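PDB 1V2A: glutathione transferase gst1-6 from Anopheles dirus, which probably catalyses the conjugation of glutathione to electrophilic compounds as a Delta-class detoxification enzyme that works as a homodimer. Local coordinates for residues Ala66-Leu69 and Tyr70-Thr74; Gly159-Thr162 and Ala163-Trp166. All blocks are in the same frame, centred on the assembly; numbering follows the deposited sequence.

Interaction 1: residues Ala66-Leu69 and Tyr70-Thr74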
# COMPACT_ATOMS: atom_id res chain seq x y z
N ALA B 66 -7.23 -0.33 -4.90
CA ALA B 66 -7.31 -0.01 -6.32
C ALA B 66 -8.78 -0.09 -6.74
O ALA B 66 -9.24 0.74 -7.52
CB ALA B 66 -6.44 -0.98 -7.14
N ILE B 67 -9.51 -1.07 -6.21
CA ILE B 67 -10.93 -1.20 -6.54
C ILE B 67 -11.68 0.03 -6.03
O ILE B 67 -12.46 0.64 -6.76
CB ILE B 67 -11.55 -2.46 -5.91
CG1 ILE B 67 -10.94 -3.71 -6.55
CG2 ILE B 67 -13.07 -2.43 -6.08
CD1 ILE B 67 -11.42 -5.01 -5.98
N VAL B 68 -11.42 0.38 -4.78
CA VAL B 68 -12.06 1.55 -4.18
C VAL B 68 -11.85 2.79 -5.03
O VAL B 68 -12.80 3.38 -5.52
CB VAL B 68 -11.51 1.82 -2.75
CG1 VAL B 68 -11.96 3.17 -2.26
CG2 VAL B 68 -12.02 0.74 -1.79
N LEU B 69 -10.59 3.19 -5.21
CA LEU B 69 -10.27 4.38 -5.99
C LEU B 69 -10.84 4.34 -7.41
O LEU B 69 -11.15 5.37 -7.99
CB LEU B 69 -8.76 4.58 -6.04
CG LEU B 69 -8.06 4.74 -4.69
CD1 LEU B 69 -6.58 5.04 -4.95
CD2 LEU B 69 -8.70 5.85 -3.88
N TYR B 70 -10.96 3.14 -7.96
CA TYR B 70 -11.51 2.97 -9.30
C TYR B 70 -13.01 3.30 -9.34
O TYR B 70 -13.46 4.05 -10.21
CB TYR B 70 -11.29 1.53 -9.77
CG TYR B 70 -12.05 1.18 -11.03
CD1 TYR B 70 -11.53 1.50 -12.29
CD2 TYR B 70 -13.28 0.53 -10.97
CE1 TYR B 70 -12.23 1.17 -13.45
CE2 TYR B 70 -13.98 0.20 -12.13
CZ TYR B 70 -13.45 0.52 -13.36
OH TYR B 70 -14.14 0.18 -14.50
N LEU B 71 -13.77 2.74 -8.41
CA LEU B 71 -15.21 2.95 -8.34
C LEU B 71 -15.58 4.40 -8.09
O LEU B 71 -16.53 4.92 -8.69
CB LEU B 71 -15.82 2.09 -7.23
CG LEU B 71 -15.86 0.57 -7.44
CD1 LEU B 71 -16.38 -0.10 -6.19
CD2 LEU B 71 -16.75 0.21 -8.62
N VAL B 72 -14.85 5.06 -7.19
CA VAL B 72 -15.12 6.45 -6.88
C VAL B 72 -14.92 7.30 -8.14
O VAL B 72 -15.81 8.04 -8.54
CB VAL B 72 -14.17 6.97 -5.77
CG1 VAL B 72 -14.45 8.44 -5.50
CG2 VAL B 72 -14.36 6.16 -4.51
N GLU B 73 -13.75 7.17 -8.76
CA GLU B 73 -13.43 7.93 -9.97
C GLU B 73 -14.43 7.65 -11.07
O GLU B 73 -14.87 8.56 -11.76
CB GLU B 73 -12.01 7.59 -10.46
CG GLU B 73 -10.93 7.73 -9.38
CD GLU B 73 -9.50 7.66 -9.91
OE1 GLU B 73 -9.13 6.67 -10.58
OE2 GLU B 73 -8.74 8.61 -9.64
N THR B 74 -14.80 6.38 -11.21
CA THR B 74 -15.76 5.97 -12.24
C THR B 74 -17.23 6.29 -11.94
O THR B 74 -17.96 6.73 -12.83
CB THR B 74 -15.66 4.46 -12.50
OG1 THR B 74 -14.31 4.11 -12.83
CG2 THR B 74 -16.56 4.06 -13.65
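I67 sets CG2 anti to its backbone N, and L71 turns CG back beside its own N (chi1 -70°); these torsions lay the two side chains side by side, pointing the same way, with I67 CG2 4.0 Å from L71 CD1. One turn apart on helix 64-75, they form the apolar side that meets L54 of strand 53-56 and A15 and L18 of helix 13-22. V68 and V72 repeat the i to i+4 spacing on an adjoining strip, more loosely: V68 CG1 is 4.4 Å from V72 CG2, and both residues reach V152 of helix 152-162. Beneath the side chains runs regular alpha-helical bonding. L71 N reaches I67 O at 3.0 Å and V72 N reaches V68 O at 3.1 Å, both nearly straight, whereas the bond from Y70 N to A66 O, 3.0 Å long, is bent to 140° at the hydrogen. Further along, T74 folds its hydroxyl back on the helix: OG1 donates to Y70 O at 2.8 Å from one face of the carbonyl plane, while T74 N donates from the other. The same OG1 lies 3.6 Å above the centre of the Y70 ring. Y70 also meets the ring of H59, and E73 OE2 forms a salt bridge with R89 NH1 of the second subunit. The helix thus divides its chemistry by side: aliphatic branches bury themselves against the sheet and helix 13-22 of their own thioredoxin-like domain and against helix 152-162, E73 carries charge to the dimer interface, and the hydroxyl bond fixes the rotation of the T74 side chain.

Interaction 2: residues Gly159-Thr162 and Ala163-Trp166; sequences GTVT and ALNW
A163 lies in the 3-10 turn that continues helix 152-162 of the all-helical C-terminal domain. Its N-H is shared between two weak bonds, to G159 O and to T160 O, each 3.4 Å long, acceptors four and three residues back. Its methyl settles over the same pair of carbonyls, CB lying 3.3 Å from T160 O, and packs against P10. At L164 the three-residue spacing takes over: N donates to V161 O at 3.0 Å, from well above the carbonyl plane. The leucine turns CG away from its carbonyl carbon (chi1 -80°) and extends back along the helix, bringing CD1 within 4.3 Å of V161 CG1. This pair joins a core supplied by I107 of helix 86-115, L132 and L135 of helix 122-141, and W180 of helix 175-185. N165, more exposed, repeats the step with a bond from its N to T162 O at 3.2 Å, again out of the carbonyl plane. W166 touches I8 with its side chain, and its own N makes a weak bond to A163 O, an oxygen that lies in the plane of the indole, at its edge.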
# COMPACT_ATOMS: atom_id res chain seq x y z
N GLY B 159 -12.54 -0.74 8.14
CA GLY B 159 -12.51 -2.18 7.96
C GLY B 159 -11.39 -2.75 8.80
O GLY B 159 -11.55 -3.73 9.53
N THR B 160 -10.24 -2.10 8.72
CA THR B 160 -9.05 -2.50 9.44
C THR B 160 -9.20 -2.50 10.95
O THR B 160 -8.76 -3.43 11.61
CB THR B 160 -7.88 -1.59 9.07
OG1 THR B 160 -7.62 -1.73 7.66
CG2 THR B 160 -6.63 -1.95 9.86
N VAL B 161 -9.81 -1.46 11.49
CA VAL B 161 -9.96 -1.37 12.94
C VAL B 161 -10.95 -2.35 13.55
O VAL B 161 -10.69 -2.90 14.61
CB VAL B 161 -10.32 0.06 13.38
CG1 VAL B 161 -10.44 0.14 14.89
CG2 VAL B 161 -9.25 1.03 12.89
N THR B 162 -12.09 -2.58 12.89
CA THR B 162 -13.07 -3.51 13.44
C THR B 162 -12.55 -4.95 13.36
O THR B 162 -13.11 -5.86 13.97
CB THR B 162 -14.44 -3.44 12.72
OG1 THR B 162 -14.46 -4.33 11.60
CG2 THR B 162 -14.73 -2.03 12.25
N ALA B 163 -11.48 -5.14 12.59
CA ALA B 163 -10.88 -6.46 12.44
C ALA B 163 -10.16 -6.82 13.73
O ALA B 163 -9.82 -7.98 13.96
CB ALA B 163 -9.90 -6.47 11.27
N LEU B 164 -9.92 -5.81 14.56
CA LEU B 164 -9.26 -6.01 15.85
C LEU B 164 -10.14 -6.85 16.76
O LEU B 164 -9.70 -7.34 17.80
CB LEU B 164 -8.98 -4.66 16.52
CG LEU B 164 -7.74 -3.89 16.04
CD1 LEU B 164 -7.68 -2.53 16.72
CD2 LEU B 164 -6.47 -4.69 16.33
N ASN B 165 -11.40 -7.01 16.36
CA ASN B 165 -12.36 -7.78 17.13
C ASN B 165 -11.99 -9.26 17.31
O ASN B 165 -12.38 -9.88 18.29
CB ASN B 165 -13.75 -7.69 16.49
CG ASN B 165 -14.41 -6.35 16.73
OD1 ASN B 165 -14.35 -5.81 17.83
ND2 ASN B 165 -15.07 -5.82 15.71
N TRP B 166 -11.24 -9.81 16.35
CA TRP B 166 -10.85 -11.21 16.44
C TRP B 166 -9.83 -11.42 17.55
O TRP B 166 -9.65 -12.53 18.05
CB TRP B 166 -10.24 -11.70 15.12
CG TRP B 166 -11.20 -11.76 13.98
CD1 TRP B 166 -11.42 -10.79 13.04
CD2 TRP B 166 -12.04 -12.86 13.62
NE1 TRP B 166 -12.34 -11.22 12.12
CE2 TRP B 166 -12.74 -12.49 12.45
CE3 TRP B 166 -12.27 -14.13 14.17
CZ2 TRP B 166 -13.65 -13.35 11.82
CZ3 TRP B 166 -13.17 -14.98 13.55
CH2 TRP B 166 -13.85 -14.58 12.38

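How the interactions relate
Both interactions are local, along a single piece of chain, and both are largely buried, but they sit on opposite sides of the chain's centre, with centres about 23 Å apart and nearest atoms about 10 Å apart. Residues 66-74 belong to the thioredoxin-like N-terminal domain and residues 159-166 to the helical C-terminal domain; helix 152-162 links them, since its first residue, V152, receives V68, L69 and V72. Interaction 1 is held mainly by i+4 bonds and borders the second subunit. Interaction 2 changes to i+3 bonding as its helix ends, touches no other chain of the assembly, and grades from buried V161 and L164 to exposed N165 and W166.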